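Local coordinates for UPF0311 protein RPA1785 (PDB 3C5O) that is of unknown function but folds as an antiparallel beta-barrel of the UPF0311 (DUF3237) family and assembles with further copies of itself, at residues Y134-S139 / I149-V154. Numbering follows the deposited sequence.
Sequences YLFVGS and IDVHQV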
ATOM      1  N   TYR B 134      -3.258  10.559 -16.010  1.00 57.08           N
ATOM      2  CA  TYR B 134      -1.833  10.710 -16.309  1.00 56.97           C
ATOM      3  C   TYR B 134      -1.013  10.349 -15.074  1.00 54.75           C
ATOM      4  O   TYR B 134      -1.516  10.391 -13.960  1.00 52.66           O
ATOM      5  CB  TYR B 134      -1.510  12.154 -16.719  1.00 56.89           C
ATOM      6  CG  TYR B 134      -2.149  12.603 -18.022  1.00 60.12           C
ATOM      7  CD1 TYR B 134      -1.482  12.437 -19.243  1.00 62.95           C
ATOM      8  CD2 TYR B 134      -3.398  13.203 -18.035  1.00 59.15           C
ATOM      9  CE1 TYR B 134      -2.053  12.855 -20.445  1.00 66.09           C
ATOM     10  CE2 TYR B 134      -3.995  13.613 -19.238  1.00 64.09           C
ATOM     11  CZ  TYR B 134      -3.316  13.436 -20.440  1.00 66.15           C
ATOM     12  OH  TYR B 134      -3.886  13.855 -21.626  1.00 69.47           O
ATOM     13  N   LEU B 135       0.248  10.002 -15.277  1.00 55.06           N
ATOM     14  CA  LEU B 135       1.194   9.949 -14.178  1.00 53.58           C
ATOM     15  C   LEU B 135       1.786  11.340 -14.004  1.00 52.58           C
ATOM     16  O   LEU B 135       1.915  12.098 -14.981  1.00 53.66           O
ATOM     17  CB  LEU B 135       2.303   8.973 -14.520  1.00 55.66           C
ATOM     18  CG  LEU B 135       3.157   8.294 -13.469  1.00 55.50           C
ATOM     19  CD1 LEU B 135       2.397   7.121 -12.959  1.00 57.76           C
ATOM     20  CD2 LEU B 135       4.436   7.823 -14.129  1.00 59.56           C
ATOM     21  N   PHE B 136       2.164  11.678 -12.775  1.00 50.17           N
ATOM     22  CA  PHE B 136       2.773  12.970 -12.513  1.00 49.85           C
ATOM     23  C   PHE B 136       4.034  12.761 -11.709  1.00 50.06           C
ATOM     24  O   PHE B 136       4.169  11.776 -10.963  1.00 49.30           O
ATOM     25  CB  PHE B 136       1.819  13.897 -11.753  1.00 48.23           C
ATOM     26  CG  PHE B 136       0.544  14.210 -12.487  1.00 50.10           C
ATOM     27  CD1 PHE B 136       0.403  15.392 -13.194  1.00 50.41           C
ATOM     28  CD2 PHE B 136      -0.544  13.340 -12.429  1.00 50.54           C
ATOM     29  CE1 PHE B 136      -0.784  15.687 -13.883  1.00 53.24           C
ATOM     30  CE2 PHE B 136      -1.732  13.630 -13.100  1.00 51.71           C
ATOM     31  CZ  PHE B 136      -1.852  14.808 -13.832  1.00 52.88           C
ATOM     32  N   VAL B 137       4.980  13.678 -11.867  1.00 50.99           N
ATOM     33  CA  VAL B 137       6.198  13.654 -11.054  1.00 50.61           C
ATOM     34  C   VAL B 137       6.327  15.016 -10.382  1.00 49.87           C
ATOM     35  O   VAL B 137       6.112  16.042 -11.001  1.00 50.14           O
ATOM     36  CB  VAL B 137       7.450  13.358 -11.911  1.00 52.55           C
ATOM     37  CG1 VAL B 137       8.727  13.372 -11.066  1.00 51.63           C
ATOM     38  CG2 VAL B 137       7.322  12.010 -12.584  1.00 54.47           C
ATOM     39  N   GLY B 138       6.672  15.025  -9.102  1.00 49.40           N
ATOM     40  CA  GLY B 138       6.900  16.280  -8.394  1.00 48.81           C
ATOM     41  C   GLY B 138       8.364  16.543  -8.111  1.00 49.38           C
ATOM     42  O   GLY B 138       9.070  15.647  -7.677  1.00 50.06           O
ATOM     43  N   SER B 139       8.824  17.764  -8.353  1.00 50.15           N
ATOM     44  CA  SER B 139      10.166  18.170  -7.926  1.00 51.62           C
ATOM     45  C   SER B 139       9.918  19.192  -6.831  1.00 51.35           C
ATOM     46  O   SER B 139       9.207  20.193  -7.063  1.00 52.84           O
ATOM     47  CB  SER B 139      10.954  18.779  -9.077  1.00 53.38           C
ATOM     48  OG  SER B 139      12.261  19.152  -8.675  1.00 56.53           O
ATOM     49  N   ILE B 149       6.034  21.891  -4.134  1.00 51.36           N
ATOM     50  CA  ILE B 149       6.148  20.802  -5.097  1.00 50.71           C
ATOM     51  C   ILE B 149       5.750  21.346  -6.441  1.00 51.32           C
ATOM     52  O   ILE B 149       4.607  21.751  -6.628  1.00 51.22           O
ATOM     53  CB  ILE B 149       5.109  19.644  -4.874  1.00 49.42           C
ATOM     54  CG1 ILE B 149       4.555  19.534  -3.419  1.00 49.64           C
ATOM     55  CG2 ILE B 149       5.566  18.330  -5.584  1.00 49.53           C
ATOM     56  CD1 ILE B 149       5.417  18.952  -2.434  1.00 51.88           C
ATOM     57  N   ASP B 150       6.674  21.313  -7.383  1.00 52.13           N
ATOM     58  CA  ASP B 150       6.377  21.641  -8.760  1.00 53.13           C
ATOM     59  C   ASP B 150       5.974  20.363  -9.444  1.00 52.26           C
ATOM     60  O   ASP B 150       6.775  19.429  -9.546  1.00 52.95           O
ATOM     61  CB  ASP B 150       7.603  22.235  -9.428  1.00 55.01           C
ATOM     62  CG  ASP B 150       7.973  23.565  -8.842  1.00 58.34           C
ATOM     63  OD1 ASP B 150       7.088  24.442  -8.738  1.00 61.14           O
ATOM     64  OD2 ASP B 150       9.156  23.741  -8.487  1.00 64.47           O
ATOM     65  N   VAL B 151       4.732  20.324  -9.902  1.00 51.26           N
ATOM     66  CA  VAL B 151       4.121  19.100 -10.429  1.00 50.08           C
ATOM     67  C   VAL B 151       4.223  19.092 -11.956  1.00 51.81           C
ATOM     68  O   VAL B 151       3.862  20.059 -12.620  1.00 52.98           O
ATOM     69  CB  VAL B 151       2.624  18.949  -9.973  1.00 48.82           C
ATOM     70  CG1 VAL B 151       1.991  17.672 -10.543  1.00 48.66           C
ATOM     71  CG2 VAL B 151       2.499  18.943  -8.426  1.00 45.85           C
ATOM     72  N   HIS B 152       4.713  17.986 -12.495  1.00 51.36           N
ATOM     73  CA  HIS B 152       4.889  17.831 -13.914  1.00 53.01           C
ATOM     74  C   HIS B 152       4.053  16.672 -14.401  1.00 53.04           C
ATOM     75  O   HIS B 152       4.078  15.606 -13.801  1.00 52.57           O
ATOM     76  CB  HIS B 152       6.362  17.573 -14.213  1.00 53.88           C
ATOM     77  CG  HIS B 152       7.261  18.645 -13.694  1.00 54.04           C
ATOM     78  ND1 HIS B 152       7.636  19.726 -14.450  1.00 55.60           N
ATOM     79  CD2 HIS B 152       7.823  18.827 -12.476  1.00 54.72           C
ATOM     80  CE1 HIS B 152       8.416  20.517 -13.740  1.00 55.05           C
ATOM     81  NE2 HIS B 152       8.541  19.998 -12.534  1.00 57.29           N
ATOM     82  N   GLN B 153       3.323  16.885 -15.486  1.00 53.80           N
ATOM     83  CA  GLN B 153       2.523  15.850 -16.118  1.00 54.57           C
ATOM     84  C   GLN B 153       3.441  14.994 -16.977  1.00 56.52           C
ATOM     85  O   GLN B 153       4.186  15.541 -17.798  1.00 58.65           O
ATOM     86  CB  GLN B 153       1.480  16.517 -17.006  1.00 55.39           C
ATOM     87  CG  GLN B 153       0.439  15.591 -17.564  1.00 57.35           C
ATOM     88  CD  GLN B 153      -0.454  16.261 -18.599  1.00 60.23           C
ATOM     89  OE1 GLN B 153      -1.545  15.776 -18.905  1.00 62.69           O
ATOM     90  NE2 GLN B 153       0.017  17.362 -19.163  1.00 63.86           N
ATOM     91  N   VAL B 154       3.407  13.667 -16.792  1.00 56.42           N
ATOM     92  CA  VAL B 154       4.178  12.770 -17.663  1.00 58.26           C
ATOM     93  C   VAL B 154       3.393  12.488 -18.934  1.00 61.54           C
ATOM     94  O   VAL B 154       2.260  11.971 -18.903  1.00 61.35           O
ATOM     95  CB  VAL B 154       4.565  11.433 -17.014  1.00 57.63           C
ATOM     96  CG1 VAL B 154       5.240  10.504 -18.052  1.00 58.56           C
ATOM     97  CG2 VAL B 154       5.483  11.655 -15.807  1.00 55.15           C
TER
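Ile149 CG2 lies 3.7 Å from Gly138 CA, where a beta hairpin pairs the last two strands of the antiparallel barrel; glycine suits this spot, since a CB would collide with that methyl. Asp150 and Ser139 form a hydrogen-bonded pair through their backbones, while Asp150 OD1, an acceptor suited to a hydroxyl, is hydrogen-bonded to Thr14 OG1 on the adjacent strand 9-27. Val151, whose branch at CB favours an extended strand, sets CG1 3.8 Å from Phe136 CD1 on the face that also carries Gln153; Phe121 meets the Phe136 ring edge-to-face. On the other face, His152 pairs with Val137 through two backbone bonds, and its flat ring presents an in-plane edge to Val137 O, with CD2 3.6 Å away. Gln153 has CG anti to the backbone N (chi1 -171°) and an extended chain beyond, long enough to pass Phe136 CE1 and place OE1 3.0 Å above the Tyr134 ring plane, over its centre. An alanine at Tyr134 would probably leave Gln153 OE1 without the ring face beneath it and Tyr114 of the second subunit without its edge-to-face partner. Val154 N donates to Leu135 O at 2.8 Å, and Val154 CG2 packs 3.7 Å from Val137 CG2.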